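Local atomic coordinates of M152 protein (Murid herpesvirus 1, PDB entry 4G59), a protein that probably serves viral immune evasion as an MHC class I-like glycoprotein that binds host MHC-related ligands such as RAE-1 and hinders their surface display. Residues Ile26-Glu30 with Gly92-Phe97; Glu76-Phe80 with Tyr148-Gly153; Asp247-Val251 with Thr261-Ser265. All coordinates share one frame; numbering follows the deposited sequence.

Contact 1: residues Ile26-Glu30 with Gly92-Phe97; sequences ISYRE and GRPVVF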
ATOM      1  N   ILE B  26      -4.024  -9.041 -10.318  1.00 27.58           N
ATOM      2  CA  ILE B  26      -3.706  -9.301  -8.913  1.00 30.26           C
ATOM      3  C   ILE B  26      -4.947  -9.539  -8.065  1.00 32.88           C
ATOM      4  O   ILE B  26      -5.932  -8.792  -8.161  1.00 34.70           O
ATOM      5  CB  ILE B  26      -2.839  -8.198  -8.284  1.00 32.41           C
ATOM      6  CG1 ILE B  26      -1.442  -8.209  -8.910  1.00 35.51           C
ATOM      7  CG2 ILE B  26      -2.661  -8.427  -6.803  1.00 26.54           C
ATOM      8  CD1 ILE B  26      -0.658  -6.952  -8.647  1.00 29.32           C
ATOM      9  N   SER B  27      -4.906 -10.596  -7.252  1.00 30.71           N
ATOM     10  CA  SER B  27      -6.006 -10.899  -6.352  1.00 31.33           C
ATOM     11  C   SER B  27      -5.501 -11.112  -4.935  1.00 35.73           C
ATOM     12  O   SER B  27      -4.647 -11.987  -4.660  1.00 32.94           O
ATOM     13  CB  SER B  27      -6.818 -12.091  -6.845  1.00 30.15           C
ATOM     14  OG  SER B  27      -7.676 -11.691  -7.884  1.00 38.34           O
ATOM     15  N   TYR B  28      -6.041 -10.289  -4.049  1.00 33.37           N
ATOM     16  CA  TYR B  28      -5.660 -10.270  -2.653  1.00 36.02           C
ATOM     17  C   TYR B  28      -6.876 -10.601  -1.824  1.00 39.15           C
ATOM     18  O   TYR B  28      -7.851  -9.814  -1.780  1.00 39.03           O
ATOM     19  CB  TYR B  28      -5.184  -8.860  -2.286  1.00 37.60           C
ATOM     20  CG  TYR B  28      -4.957  -8.626  -0.800  1.00 41.68           C
ATOM     21  CD1 TYR B  28      -4.326  -9.574  -0.009  1.00 35.76           C
ATOM     22  CD2 TYR B  28      -5.338  -7.426  -0.200  1.00 43.00           C
ATOM     23  CE1 TYR B  28      -4.108  -9.356   1.335  1.00 36.63           C
ATOM     24  CE2 TYR B  28      -5.111  -7.202   1.156  1.00 38.56           C
ATOM     25  CZ  TYR B  28      -4.499  -8.171   1.910  1.00 37.37           C
ATOM     26  OH  TYR B  28      -4.279  -7.952   3.259  1.00 41.31           O
ATOM     27  N   ARG B  29      -6.827 -11.750  -1.161  1.00 40.84           N
ATOM     28  CA  ARG B  29      -7.875 -12.106  -0.221  1.00 39.88           C
ATOM     29  C   ARG B  29      -7.498 -11.623   1.162  1.00 39.12           C
ATOM     30  O   ARG B  29      -6.528 -12.092   1.759  1.00 40.18           O
ATOM     31  CB  ARG B  29      -8.127 -13.606  -0.189  1.00 42.63           C
ATOM     32  CG  ARG B  29      -9.314 -13.952   0.685  1.00 41.72           C
ATOM     33  CD  ARG B  29      -9.536 -15.438   0.779  1.00 46.22           C
ATOM     34  NE  ARG B  29     -10.868 -15.702   1.309  1.00 49.97           N
ATOM     35  CZ  ARG B  29     -11.144 -15.796   2.605  1.00 51.85           C
ATOM     36  NH1 ARG B  29     -10.179 -15.663   3.519  1.00 47.42           N
ATOM     37  NH2 ARG B  29     -12.392 -16.025   2.985  1.00 51.56           N
ATOM     38  N   GLU B  30      -8.296 -10.694   1.658  1.00 41.16           N
ATOM     39  CA  GLU B  30      -8.050 -10.017   2.919  1.00 43.82           C
ATOM     40  C   GLU B  30      -8.833 -10.699   4.041  1.00 45.24           C
ATOM     41  O   GLU B  30      -8.331 -10.890   5.159  1.00 44.65           O
ATOM     42  CB  GLU B  30      -8.524  -8.580   2.758  1.00 41.97           C
ATOM     43  CG  GLU B  30      -8.264  -7.684   3.911  1.00 44.39           C
ATOM     44  CD  GLU B  30      -8.868  -6.330   3.683  1.00 45.31           C
ATOM     45  OE1 GLU B  30      -9.963  -6.275   3.078  1.00 54.28           O
ATOM     46  OE2 GLU B  30      -8.251  -5.326   4.100  1.00 52.95           O
ATOM     47  N   GLY B  92      -8.243 -17.927   8.009  1.00 51.72           N
ATOM     48  CA  GLY B  92      -8.340 -17.011   6.883  1.00 39.83           C
ATOM     49  C   GLY B  92      -7.227 -15.982   6.894  1.00 46.02           C
ATOM     50  O   GLY B  92      -7.483 -14.768   6.945  1.00 43.52           O
ATOM     51  N   ARG B  93      -5.984 -16.454   6.865  1.00 41.11           N
ATOM     52  CA  ARG B  93      -4.878 -15.524   6.778  1.00 41.86           C
ATOM     53  C   ARG B  93      -4.900 -14.915   5.365  1.00 44.96           C
ATOM     54  O   ARG B  93      -5.375 -15.556   4.404  1.00 40.67           O
ATOM     55  CB  ARG B  93      -3.556 -16.221   7.083  1.00 37.75           C
ATOM     56  CG  ARG B  93      -3.169 -17.255   6.052  1.00 43.37           C
ATOM     57  CD  ARG B  93      -1.984 -18.072   6.535  1.00 42.81           C
ATOM     58  NE  ARG B  93      -0.772 -17.272   6.564  1.00 40.95           N
ATOM     59  CZ  ARG B  93       0.264 -17.517   7.347  1.00 43.53           C
ATOM     60  NH1 ARG B  93       0.236 -18.546   8.169  1.00 54.05           N
ATOM     61  NH2 ARG B  93       1.332 -16.735   7.311  1.00 47.64           N
ATOM     62  N   PRO B  94      -4.416 -13.669   5.238  1.00 40.47           N
ATOM     63  CA  PRO B  94      -4.447 -13.015   3.926  1.00 41.91           C
ATOM     64  C   PRO B  94      -3.439 -13.662   2.975  1.00 42.32           C
ATOM     65  O   PRO B  94      -2.406 -14.177   3.421  1.00 42.92           O
ATOM     66  CB  PRO B  94      -4.061 -11.563   4.246  1.00 35.51           C
ATOM     67  CG  PRO B  94      -3.231 -11.655   5.530  1.00 39.22           C
ATOM     68  CD  PRO B  94      -3.838 -12.807   6.294  1.00 43.55           C
ATOM     69  N   VAL B  95      -3.757 -13.653   1.684  1.00 37.06           N
ATOM     70  CA  VAL B  95      -2.893 -14.237   0.662  1.00 38.07           C
ATOM     71  C   VAL B  95      -3.049 -13.439  -0.627  1.00 38.59           C
ATOM     72  O   VAL B  95      -4.116 -12.848  -0.867  1.00 38.40           O
ATOM     73  CB  VAL B  95      -3.245 -15.737   0.399  1.00 35.85           C
ATOM     74  CG1 VAL B  95      -4.692 -15.902   0.014  1.00 35.83           C
ATOM     75  CG2 VAL B  95      -2.369 -16.321  -0.682  1.00 35.76           C
ATOM     76  N   VAL B  96      -2.000 -13.392  -1.452  1.00 39.84           N
ATOM     77  CA  VAL B  96      -2.122 -12.740  -2.768  1.00 33.74           C
ATOM     78  C   VAL B  96      -1.744 -13.689  -3.895  1.00 34.39           C
ATOM     79  O   VAL B  96      -0.755 -14.422  -3.796  1.00 36.60           O
ATOM     80  CB  VAL B  96      -1.242 -11.443  -2.890  1.00 35.16           C
ATOM     81  CG1 VAL B  96      -1.509 -10.709  -4.219  1.00 32.17           C
ATOM     82  CG2 VAL B  96      -1.468 -10.513  -1.728  1.00 32.79           C
ATOM     83  N   PHE B  97      -2.510 -13.651  -4.980  1.00 37.39           N
ATOM     84  CA  PHE B  97      -2.089 -14.296  -6.228  1.00 37.73           C
ATOM     85  C   PHE B  97      -1.884 -13.278  -7.338  1.00 35.13           C
ATOM     86  O   PHE B  97      -2.747 -12.429  -7.595  1.00 33.77           O
ATOM     87  CB  PHE B  97      -3.097 -15.365  -6.667  1.00 36.51           C
ATOM     88  CG  PHE B  97      -2.943 -16.653  -5.920  1.00 44.21           C
ATOM     89  CD1 PHE B  97      -2.085 -17.651  -6.399  1.00 40.93           C
ATOM     90  CD2 PHE B  97      -3.610 -16.865  -4.716  1.00 40.29           C
ATOM     91  CE1 PHE B  97      -1.914 -18.841  -5.712  1.00 38.08           C
ATOM     92  CE2 PHE B  97      -3.427 -18.072  -4.022  1.00 43.72           C
ATOM     93  CZ  PHE B  97      -2.578 -19.057  -4.532  1.00 39.92           C
TER
HETATM   94  O   HOH W   1      -7.230 -14.930   2.902  1.00 41.56           O

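Contact 2: residues Glu76-Phe80 with Tyr148-Gly153; sequences EQERF and YGQGSG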
ATOM      1  N   GLU B  76     -13.500 -16.218 -10.632  1.00 35.38           N
ATOM      2  CA  GLU B  76     -12.839 -17.505 -10.435  1.00 35.60           C
ATOM      3  C   GLU B  76     -11.844 -17.444  -9.292  1.00 40.19           C
ATOM      4  O   GLU B  76     -11.803 -18.360  -8.473  1.00 45.55           O
ATOM      5  CB  GLU B  76     -12.158 -17.999 -11.712  1.00 36.70           C
ATOM      6  CG  GLU B  76     -11.230 -19.217 -11.524  1.00 44.58           C
ATOM      7  CD  GLU B  76     -11.936 -20.476 -10.990  1.00 46.09           C
ATOM      8  OE1 GLU B  76     -13.185 -20.512 -10.975  1.00 46.45           O
ATOM      9  OE2 GLU B  76     -11.236 -21.433 -10.582  1.00 43.78           O
ATOM     10  N   GLN B  77     -11.049 -16.371  -9.217  1.00 43.57           N
ATOM     11  CA  GLN B  77     -10.065 -16.259  -8.134  1.00 42.51           C
ATOM     12  C   GLN B  77     -10.761 -16.245  -6.779  1.00 39.55           C
ATOM     13  O   GLN B  77     -10.236 -16.778  -5.814  1.00 41.63           O
ATOM     14  CB  GLN B  77      -9.166 -15.020  -8.270  1.00 40.06           C
ATOM     15  CG  GLN B  77      -8.347 -14.933  -9.558  1.00 41.42           C
ATOM     16  CD  GLN B  77      -7.565 -16.195  -9.885  1.00 41.04           C
ATOM     17  OE1 GLN B  77      -6.802 -16.713  -9.065  1.00 36.46           O
ATOM     18  NE2 GLN B  77      -7.737 -16.679 -11.108  1.00 39.65           N
ATOM     19  N   GLU B  78     -11.948 -15.657  -6.709  1.00 39.15           N
ATOM     20  CA  GLU B  78     -12.646 -15.592  -5.434  1.00 38.69           C
ATOM     21  C   GLU B  78     -13.046 -16.987  -4.939  1.00 46.40           C
ATOM     22  O   GLU B  78     -12.814 -17.338  -3.772  1.00 47.39           O
ATOM     23  CB  GLU B  78     -13.833 -14.622  -5.501  1.00 40.20           C
ATOM     24  CG  GLU B  78     -13.392 -13.170  -5.592  1.00 38.12           C
ATOM     25  CD  GLU B  78     -14.502 -12.182  -5.365  1.00 43.63           C
ATOM     26  OE1 GLU B  78     -14.300 -10.998  -5.692  1.00 46.99           O
ATOM     27  OE2 GLU B  78     -15.564 -12.564  -4.837  1.00 48.92           O
ATOM     28  N   ARG B  79     -13.631 -17.776  -5.839  1.00 43.24           N
ATOM     29  CA  ARG B  79     -13.884 -19.188  -5.603  1.00 42.38           C
ATOM     30  C   ARG B  79     -12.594 -19.955  -5.287  1.00 45.40           C
ATOM     31  O   ARG B  79     -12.510 -20.637  -4.269  1.00 46.26           O
ATOM     32  CB  ARG B  79     -14.556 -19.817  -6.827  1.00 41.93           C
ATOM     33  CG  ARG B  79     -15.267 -21.117  -6.518  1.00 39.90           C
ATOM     34  CD  ARG B  79     -15.436 -21.993  -7.740  1.00 45.48           C
ATOM     35  NE  ARG B  79     -14.184 -22.210  -8.463  1.00 52.01           N
ATOM     36  CZ  ARG B  79     -13.250 -23.085  -8.109  1.00 45.80           C
ATOM     37  NH1 ARG B  79     -13.415 -23.828  -7.029  1.00 52.73           N
ATOM     38  NH2 ARG B  79     -12.144 -23.211  -8.829  1.00 48.56           N
ATOM     39  N   PHE B  80     -11.594 -19.846  -6.158  1.00 45.35           N
ATOM     40  CA  PHE B  80     -10.364 -20.621  -5.999  1.00 43.56           C
ATOM     41  C   PHE B  80      -9.662 -20.361  -4.666  1.00 45.11           C
ATOM     42  O   PHE B  80      -9.232 -21.290  -3.986  1.00 49.05           O
ATOM     43  CB  PHE B  80      -9.400 -20.343  -7.163  1.00 43.83           C
ATOM     44  CG  PHE B  80      -7.991 -20.869  -6.935  1.00 43.03           C
ATOM     45  CD1 PHE B  80      -7.744 -22.233  -6.828  1.00 39.18           C
ATOM     46  CD2 PHE B  80      -6.911 -19.990  -6.842  1.00 40.84           C
ATOM     47  CE1 PHE B  80      -6.431 -22.711  -6.621  1.00 43.25           C
ATOM     48  CE2 PHE B  80      -5.602 -20.457  -6.639  1.00 42.72           C
ATOM     49  CZ  PHE B  80      -5.359 -21.821  -6.526  1.00 39.51           C
ATOM     50  N   TYR B 148      -1.079 -25.350  -5.114  1.00 49.05           N
ATOM     51  CA  TYR B 148      -1.991 -24.221  -5.240  1.00 45.93           C
ATOM     52  C   TYR B 148      -1.309 -23.010  -5.881  1.00 46.87           C
ATOM     53  O   TYR B 148      -1.988 -22.107  -6.403  1.00 45.76           O
ATOM     54  CB  TYR B 148      -2.634 -23.890  -3.898  1.00 45.42           C
ATOM     55  CG  TYR B 148      -3.816 -24.782  -3.617  1.00 46.54           C
ATOM     56  CD1 TYR B 148      -5.077 -24.460  -4.095  1.00 47.24           C
ATOM     57  CD2 TYR B 148      -3.670 -25.959  -2.892  1.00 49.22           C
ATOM     58  CE1 TYR B 148      -6.165 -25.280  -3.851  1.00 51.22           C
ATOM     59  CE2 TYR B 148      -4.747 -26.785  -2.648  1.00 46.54           C
ATOM     60  CZ  TYR B 148      -5.995 -26.444  -3.129  1.00 53.15           C
ATOM     61  OH  TYR B 148      -7.070 -27.273  -2.885  1.00 54.05           O
ATOM     62  N   GLY B 149       0.028 -23.020  -5.869  1.00 46.45           N
ATOM     63  CA  GLY B 149       0.821 -22.045  -6.601  1.00 46.02           C
ATOM     64  C   GLY B 149       0.567 -22.064  -8.106  1.00 45.85           C
ATOM     65  O   GLY B 149       0.925 -21.135  -8.834  1.00 48.06           O
ATOM     66  N   GLN B 150      -0.057 -23.122  -8.593  1.00 46.83           N
ATOM     67  CA  GLN B 150      -0.400 -23.162 -10.005  1.00 47.87           C
ATOM     68  C   GLN B 150      -1.490 -22.160 -10.341  1.00 43.73           C
ATOM     69  O   GLN B 150      -1.642 -21.753 -11.491  1.00 49.68           O
ATOM     70  CB  GLN B 150      -0.828 -24.562 -10.417  1.00 44.58           C
ATOM     71  CG  GLN B 150       0.319 -25.510 -10.578  1.00 47.13           C
ATOM     72  CD  GLN B 150      -0.150 -26.843 -11.082  1.00 50.15           C
ATOM     73  OE1 GLN B 150      -1.316 -27.001 -11.455  1.00 51.26           O
ATOM     74  NE2 GLN B 150       0.747 -27.818 -11.095  1.00 45.39           N
ATOM     75  N   GLY B 151      -2.245 -21.764  -9.329  1.00 37.42           N
ATOM     76  CA  GLY B 151      -3.307 -20.810  -9.522  1.00 40.26           C
ATOM     77  C   GLY B 151      -4.439 -21.511 -10.223  1.00 42.41           C
ATOM     78  O   GLY B 151      -4.366 -22.717 -10.445  1.00 40.77           O
ATOM     79  N   SER B 152      -5.479 -20.764 -10.566  1.00 40.07           N
ATOM     80  CA  SER B 152      -6.620 -21.328 -11.269  1.00 46.70           C
ATOM     81  C   SER B 152      -7.053 -20.328 -12.327  1.00 44.76           C
ATOM     82  O   SER B 152      -6.569 -19.205 -12.330  1.00 49.44           O
ATOM     83  CB  SER B 152      -7.754 -21.591 -10.273  1.00 44.33           C
ATOM     84  OG  SER B 152      -8.897 -22.170 -10.880  1.00 45.12           O
ATOM     85  N   GLY B 153      -7.935 -20.729 -13.239  1.00 45.71           N
ATOM     86  CA  GLY B 153      -8.637 -19.779 -14.106  1.00 40.53           C
ATOM     87  C   GLY B 153      -7.934 -19.239 -15.347  1.00 41.37           C
ATOM     88  O   GLY B 153      -8.519 -18.437 -16.100  1.00 45.53           O
TER

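Contact 3: residues Asp247-Val251 with Thr261-Ser265; sequences DFAFV and TVKYS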
ATOM      1  N   ASP B 247      19.053  23.330  -0.684  1.00 95.79           N
ATOM      2  CA  ASP B 247      18.887  23.234  -2.122  1.00 86.63           C
ATOM      3  C   ASP B 247      18.654  21.779  -2.514  1.00 78.64           C
ATOM      4  O   ASP B 247      19.532  20.919  -2.367  1.00 74.04           O
ATOM      5  CB  ASP B 247      20.100  23.811  -2.851  1.00 89.41           C
ATOM      6  CG  ASP B 247      19.970  23.724  -4.359  1.00 90.02           C
ATOM      7  OD1 ASP B 247      18.834  23.848  -4.875  1.00 81.56           O
ATOM      8  OD2 ASP B 247      21.011  23.527  -5.023  1.00 94.21           O
ATOM      9  N   PHE B 248      17.449  21.516  -3.003  1.00 66.54           N
ATOM     10  CA  PHE B 248      17.036  20.175  -3.376  1.00 62.69           C
ATOM     11  C   PHE B 248      16.067  20.287  -4.540  1.00 50.31           C
ATOM     12  O   PHE B 248      15.466  21.343  -4.771  1.00 48.52           O
ATOM     13  CB  PHE B 248      16.328  19.503  -2.200  1.00 50.66           C
ATOM     14  CG  PHE B 248      15.108  20.244  -1.740  1.00 52.11           C
ATOM     15  CD1 PHE B 248      13.861  19.966  -2.279  1.00 42.34           C
ATOM     16  CD2 PHE B 248      15.208  21.227  -0.775  1.00 55.50           C
ATOM     17  CE1 PHE B 248      12.753  20.649  -1.861  1.00 39.74           C
ATOM     18  CE2 PHE B 248      14.099  21.907  -0.355  1.00 43.01           C
ATOM     19  CZ  PHE B 248      12.875  21.623  -0.900  1.00 40.68           C
ATOM     20  N   ALA B 249      15.902  19.198  -5.276  1.00 42.31           N
ATOM     21  CA  ALA B 249      14.833  19.161  -6.260  1.00 43.82           C
ATOM     22  C   ALA B 249      14.230  17.784  -6.307  1.00 40.53           C
ATOM     23  O   ALA B 249      14.942  16.774  -6.238  1.00 40.95           O
ATOM     24  CB  ALA B 249      15.325  19.585  -7.638  1.00 44.13           C
ATOM     25  N   PHE B 250      12.906  17.744  -6.406  1.00 34.91           N
ATOM     26  CA  PHE B 250      12.233  16.470  -6.603  1.00 34.47           C
ATOM     27  C   PHE B 250      12.276  16.171  -8.083  1.00 35.35           C
ATOM     28  O   PHE B 250      12.026  17.056  -8.899  1.00 33.62           O
ATOM     29  CB  PHE B 250      10.786  16.564  -6.130  1.00 29.61           C
ATOM     30  CG  PHE B 250      10.644  16.643  -4.628  1.00 28.20           C
ATOM     31  CD1 PHE B 250      10.517  15.494  -3.881  1.00 27.25           C
ATOM     32  CD2 PHE B 250      10.628  17.869  -3.975  1.00 30.91           C
ATOM     33  CE1 PHE B 250      10.381  15.553  -2.498  1.00 33.78           C
ATOM     34  CE2 PHE B 250      10.498  17.941  -2.577  1.00 32.92           C
ATOM     35  CZ  PHE B 250      10.373  16.782  -1.841  1.00 31.54           C
ATOM     36  N   VAL B 251      12.611  14.936  -8.441  1.00 39.45           N
ATOM     37  CA  VAL B 251      12.542  14.513  -9.837  1.00 37.50           C
ATOM     38  C   VAL B 251      11.435  13.485  -9.982  1.00 34.20           C
ATOM     39  O   VAL B 251      11.391  12.494  -9.244  1.00 33.75           O
ATOM     40  CB  VAL B 251      13.870  13.934 -10.357  1.00 39.70           C
ATOM     41  CG1 VAL B 251      13.743  13.560 -11.836  1.00 38.00           C
ATOM     42  CG2 VAL B 251      14.978  14.944 -10.175  1.00 34.86           C
ATOM     43  N   THR B 261      11.353  18.394 -12.988  1.00 43.26           N
ATOM     44  CA  THR B 261      11.986  18.745 -11.726  1.00 44.25           C
ATOM     45  C   THR B 261      11.044  19.728 -11.053  1.00 45.36           C
ATOM     46  O   THR B 261      10.456  20.600 -11.728  1.00 35.46           O
ATOM     47  CB  THR B 261      13.372  19.382 -11.926  1.00 45.62           C
ATOM     48  OG1 THR B 261      13.230  20.545 -12.743  1.00 52.30           O
ATOM     49  CG2 THR B 261      14.301  18.427 -12.633  1.00 43.63           C
ATOM     50  N   VAL B 262      10.876  19.571  -9.739  1.00 38.60           N
ATOM     51  CA  VAL B 262      10.014  20.471  -8.990  1.00 38.59           C
ATOM     52  C   VAL B 262      10.839  20.947  -7.818  1.00 39.88           C
ATOM     53  O   VAL B 262      11.393  20.127  -7.080  1.00 42.68           O
ATOM     54  CB  VAL B 262       8.753  19.775  -8.453  1.00 32.23           C
ATOM     55  CG1 VAL B 262       7.747  20.809  -8.004  1.00 32.63           C
ATOM     56  CG2 VAL B 262       8.134  18.850  -9.493  1.00 27.89           C
ATOM     57  N   LYS B 263      10.928  22.265  -7.648  1.00 40.45           N
ATOM     58  CA  LYS B 263      11.735  22.828  -6.572  1.00 41.73           C
ATOM     59  C   LYS B 263      11.358  24.269  -6.334  1.00 42.78           C
ATOM     60  O   LYS B 263      10.524  24.803  -7.060  1.00 50.23           O
ATOM     61  CB  LYS B 263      13.205  22.751  -6.939  1.00 53.04           C
ATOM     62  CG  LYS B 263      13.552  23.620  -8.101  1.00 56.56           C
ATOM     63  CD  LYS B 263      15.049  23.699  -8.234  1.00 69.09           C
ATOM     64  CE  LYS B 263      15.409  24.765  -9.251  1.00 95.58           C
ATOM     65  NZ  LYS B 263      14.951  26.152  -8.898  1.00 80.02           N
ATOM     66  N   TYR B 264      11.941  24.897  -5.314  1.00 49.88           N
ATOM     67  CA  TYR B 264      11.698  26.320  -5.057  1.00 59.27           C
ATOM     68  C   TYR B 264      12.767  27.200  -5.744  1.00 60.67           C
ATOM     69  O   TYR B 264      13.946  26.822  -5.812  1.00 57.01           O
ATOM     70  CB  TYR B 264      11.723  26.605  -3.550  1.00 53.73           C
ATOM     71  CG  TYR B 264      10.649  25.953  -2.700  1.00 48.78           C
ATOM     72  CD1 TYR B 264      10.972  24.936  -1.809  1.00 41.22           C
ATOM     73  CD2 TYR B 264       9.326  26.394  -2.744  1.00 48.98           C
ATOM     74  CE1 TYR B 264      10.000  24.345  -1.002  1.00 44.73           C
ATOM     75  CE2 TYR B 264       8.339  25.813  -1.943  1.00 45.38           C
ATOM     76  CZ  TYR B 264       8.686  24.786  -1.072  1.00 49.70           C
ATOM     77  OH  TYR B 264       7.713  24.209  -0.269  1.00 47.20           O
ATOM     78  N   SER B 265      12.369  28.366  -6.248  1.00 65.51           N
ATOM     79  CA  SER B 265      13.361  29.358  -6.694  1.00 83.22           C
ATOM     80  C   SER B 265      12.968  30.766  -6.289  1.00 82.13           C
ATOM     81  O   SER B 265      11.803  31.004  -5.962  1.00 77.68           O
ATOM     82  CB  SER B 265      13.610  29.296  -8.207  1.00 81.55           C
ATOM     83  OG  SER B 265      14.536  28.278  -8.548  1.00 72.50           O
TER

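Contact 1: residues Ile26-Glu30 with Gly92-Phe97
A chi1 of 171° turns the Tyr28 ring away from its own amide nitrogen and lays it beside Pro94 and Val96 of the facing segment; Val96, whose CG1 is anti to its own N (chi1 -174°), can then offer a different methyl to each of two neighbours. CG2 touches Tyr28 CD1 at 3.5 Å, while CG1 reaches Ile26 CG2 at 3.6 Å. Beta-branched residues suit this place because both branches find a hydrophobic partner. Further along the tyrosine, CE1 meets Pro94 CB at 3.7 Å, the two side chains running alongside each other. Tyr28 and Val96 share one face of the antiparallel pair joining strands 22-31 and 95-103, the two middle strands of the eight-stranded platform characteristic of MHC class I-like proteins. Ser27 and Phe97 form a hydrogen-bonded pair, with Phe97 N to Ser27 O at 2.7 Å, and Arg29 and Val95 form the next one, with Arg29 N to Val95 O at 2.9 Å. Their side chains occupy the other face, where Ser27, Arg29 and Val95 touch helix 68-89, and Ser27 OG bonds His37. Extended from CG to NE, Arg29 brings NH1 to a water 3.1 Å away, in the guanidinium plane; the water also donates to Arg29 O and Arg93 O, bridging the end of the ladder. Tyr28 and Pro94 additionally pack on the chain of another protein.

Contact 2: residues Glu76-Phe80 with Tyr148-Gly153
Helix 68-89, which lies across the MHC-like platform, is joined here to the loop between helices 142-148 and 154-158, the turn that carries the chain from one short helix into the next. Ser152 does most of the joining. Its CB sits over one face of the Phe80 ring, 3.7 Å from the ring centroid and 25° off the normal, a CH-pi contact, while its OG turns to Glu76 OE2 in a very short hydrogen bond of 2.5 Å. A small hydroxyl side chain suits the spot: the carbon can point a C-H into an aromatic face while the oxygen still reaches a carboxylate. Glu76 gets there by placing CG anti to its backbone N (chi1 170°) and bending at chi2. Arg79, three residues on along the helix, holds the same carboxylate side-on, NE to Glu76 OE1 and NH2 to Glu76 OE2 at 2.7 Å, both on the syn side. Gln77 adds a bond from NE2 to Ser152 O (3.0 Å, 166° at the hydrogen), straight and in its amide plane, although the donor stands above the carbonyl plane; its OE1 is bound by Tyr99, whose hydroxyl also meets Ser152 N. The Phe80 and Tyr148 rings are near parallel but slid apart, touching at Phe80 CE1 and Tyr148 CD1, 3.4 Å. Glycines at 151 and 153 adopt positive phi readily, and Gly153, lacking a beta carbon, lets its CA lie 3.7 Å from Glu76 CG. Held by an arginine and a hydroxyl donor, the Glu76 carboxylate is probably kept ionised, so that a charged grip on the partly exposed Glu76 complements the packing on the buried Phe80 ring.

Contact 3: residues Asp247-Val251 with Thr261-Ser265
Phe250 N donates to Val262 O at 2.9 Å, and Val262 N returns a bond of like length to Phe250 O, so the two residues form a hydrogen-bonded antiparallel pair. Thr261 CA lies 3.3 Å from that same Phe250 O in a CA-H...O contact, a second, weaker donor to the carbonyl. The next pair, Val251 with Thr261, is non-hydrogen-bonded, its beta-branched side chains suiting an extended backbone and meeting loosely, Val251 CG2 to Thr261 CG2 at 4.3 Å. The Phe250 ring presents its edge to Val262 O, which lies in the ring plane, so its weakly positive hydrogens face a carbonyl. Beyond the ladder the touching passes to side chains. Phe248 CG is set between its backbone N and carbonyl carbon (chi1 60°), which swings the ring across to Tyr264, where Phe248 CZ approaches the tyrosine's edge at CD1, 3.9 Å away. Ala249 is small enough to let Lys263 come close, CB to CB 3.9 Å, while Lys263 CB also lies 3.4 Å from Phe248 O. The long lysine can cover this surface with methylenes while its ammonium, whose modelled place is less certain, pairs with Asp6; the Tyr264 hydroxyl is hydrogen-bonded to that of Ser190. Together the strands make the hairpin 250-253/258-264, flanked by strands 210-213 and 5-11, with Phe250 and Val262 packed against strands 185-191 and 196-203 of the facing sheet, an arrangement consistent with the immunoglobulin-like sandwich that accompanies an MHC platform.

Contacts 1 and 2 belong to one MHC-like platform and touch each other: Phe97 of the first meets the Phe80 ring and the backbone carbonyl of Tyr148, tying the sheet to the helix and loop above it. Contact 3 lies apart in the probable immunoglobulin-like sandwich, its centre about 39 Å from that of contact 1 and about 46 Å from that of contact 2. Contacts 1 and 3 are buried strand pairings, ruled by backbone hydrogen bonds and apolar side chains, though 1 joins strands distant in sequence and 3 a local hairpin. Contact 2, only partly buried, relies instead on side chains: a carboxylate, an amide and a ring holding an irregular loop.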